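Long-range contact in NLP/P60 (PDB 6B8C), which probably cleaves peptide bonds in the stem peptides of bacterial peptidoglycan as a secreted NlpC/p60 endopeptidase, generating muropeptides that enhance host immunity: residues L95-S100 with P136-S141. Sequence-based numbering, arbitrary orientation.
Sequences LLFWGS and PDFAVS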
# COMPACT_ATOMS: atom_id res chain seq x y z
N LEU A 95 -1.81 0.64 -6.13
CA LEU A 95 -2.32 0.71 -4.77
C LEU A 95 -3.66 -0.01 -4.69
O LEU A 95 -4.44 0.02 -5.64
CB LEU A 95 -2.45 2.17 -4.31
CG LEU A 95 -1.15 2.92 -4.05
CD1 LEU A 95 -1.40 4.41 -3.81
CD2 LEU A 95 -0.42 2.32 -2.86
N LEU A 96 -3.92 -0.66 -3.56
CA LEU A 96 -5.17 -1.38 -3.32
C LEU A 96 -5.84 -0.79 -2.09
O LEU A 96 -5.18 -0.58 -1.07
CB LEU A 96 -4.92 -2.87 -3.12
CG LEU A 96 -4.10 -3.58 -4.20
CD1 LEU A 96 -3.76 -4.99 -3.75
CD2 LEU A 96 -4.85 -3.60 -5.52
N PHE A 97 -7.15 -0.55 -2.18
CA PHE A 97 -7.88 0.20 -1.17
C PHE A 97 -9.07 -0.60 -0.67
O PHE A 97 -9.85 -1.14 -1.47
CB PHE A 97 -8.34 1.55 -1.71
CG PHE A 97 -7.22 2.53 -1.92
CD1 PHE A 97 -6.55 2.58 -3.13
CD2 PHE A 97 -6.83 3.38 -0.90
CE1 PHE A 97 -5.52 3.48 -3.33
CE2 PHE A 97 -5.79 4.28 -1.09
CZ PHE A 97 -5.14 4.32 -2.31
N TRP A 98 -9.20 -0.68 0.65
CA TRP A 98 -10.37 -1.22 1.32
C TRP A 98 -11.30 -0.09 1.71
O TRP A 98 -10.86 0.95 2.21
CB TRP A 98 -9.98 -2.00 2.58
CG TRP A 98 -9.39 -3.35 2.36
CD1 TRP A 98 -9.97 -4.55 2.68
CD2 TRP A 98 -8.11 -3.66 1.79
NE1 TRP A 98 -9.13 -5.58 2.35
CE2 TRP A 98 -7.98 -5.06 1.80
CE3 TRP A 98 -7.07 -2.89 1.28
CZ2 TRP A 98 -6.85 -5.71 1.31
CZ3 TRP A 98 -5.94 -3.53 0.80
CH2 TRP A 98 -5.84 -4.93 0.82
N GLY A 99 -12.60 -0.31 1.53
CA GLY A 99 -13.59 0.71 1.82
C GLY A 99 -14.06 1.40 0.56
O GLY A 99 -13.59 1.15 -0.56
N SER A 100 -15.00 2.29 0.75
CA SER A 100 -15.54 2.99 -0.41
C SER A 100 -14.77 4.28 -0.66
O SER A 100 -14.19 4.86 0.27
CB SER A 100 -17.02 3.30 -0.20
OG SER A 100 -17.22 4.05 0.98
N PRO A 136 -9.35 -6.50 -1.21
CA PRO A 136 -9.53 -5.05 -1.27
C PRO A 136 -10.74 -4.69 -2.11
O PRO A 136 -11.25 -5.50 -2.89
CB PRO A 136 -8.23 -4.56 -1.93
CG PRO A 136 -7.79 -5.71 -2.77
CD PRO A 136 -8.23 -6.96 -2.05
N ASP A 137 -11.21 -3.46 -1.92
CA ASP A 137 -12.42 -3.02 -2.60
C ASP A 137 -12.14 -2.44 -3.99
O ASP A 137 -12.89 -2.73 -4.93
CB ASP A 137 -13.17 -2.00 -1.73
CG ASP A 137 -13.77 -2.63 -0.48
OD1 ASP A 137 -14.60 -3.55 -0.62
OD2 ASP A 137 -13.40 -2.21 0.63
N PHE A 138 -11.10 -1.63 -4.15
CA PHE A 138 -10.73 -1.20 -5.51
C PHE A 138 -9.22 -1.00 -5.57
O PHE A 138 -8.50 -1.29 -4.61
CB PHE A 138 -11.51 0.06 -5.92
CG PHE A 138 -11.28 1.26 -5.04
CD1 PHE A 138 -12.13 1.52 -3.97
CD2 PHE A 138 -10.24 2.13 -5.29
CE1 PHE A 138 -11.93 2.62 -3.17
CE2 PHE A 138 -10.03 3.24 -4.49
CZ PHE A 138 -10.87 3.49 -3.43
N ALA A 139 -8.73 -0.52 -6.72
CA ALA A 139 -7.31 -0.31 -6.90
C ALA A 139 -7.09 1.02 -7.60
O ALA A 139 -8.02 1.67 -8.08
CB ALA A 139 -6.67 -1.45 -7.70
N VAL A 140 -5.82 1.43 -7.65
CA VAL A 140 -5.42 2.71 -8.21
C VAL A 140 -4.12 2.50 -8.96
O VAL A 140 -3.13 2.03 -8.38
CB VAL A 140 -5.24 3.79 -7.12
CG1 VAL A 140 -4.52 4.99 -7.68
CG2 VAL A 140 -6.60 4.21 -6.56
N SER A 141 -4.13 2.81 -10.26
CA SER A 141 -2.93 2.76 -11.08
C SER A 141 -2.12 4.03 -10.89
O SER A 141 -2.67 5.12 -10.73
CB SER A 141 -3.29 2.60 -12.56
OG SER A 141 -4.05 1.42 -12.79
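The Trp98 indole lies over Pro136, whose CB sits 3.5 Å from the centroid of the six-membered ring, only 4° off its normal: a CH-pi contact made squarely on the face. Pro136 CA covers the same face near the middle of the indole, 3.4 Å from Trp98 CE2, while His106 and Tyr116 meet Trp98 edge-to-face. Leu96 continues this apolar side of the sheet, its CB against Pro136 CB and its CD2 3.6 Å from Ala139 CB. On the other side, the Phe138 ring receives Phe97 CB over one face, offset toward the rim, in a second CH-pi contact. The two phenyl planes differ by 18° but are slid apart and barely overlap; Phe97 CE1 also touches Val140 CG2 at 3.5 Å. Between these layers the strands pair antiparallel, Leu95 bonding to Val140 in both directions and Phe97 N giving a nearly straight bond to Phe138 O (2.9 Å, 171°). Phe97 O accepts from both Asp137 N (2.7 Å) and Phe138 N, a classic beta bulge at the start of strand 138-141. Strands 83-85 and 106-112 flank the pair, placing it inside the antiparallel sheet of the papain-like NlpC/p60 fold. Five backbone bonds inside and apolar side chains on both faces are consistent with a mostly buried seam, more open to solvent at the Asp137 end.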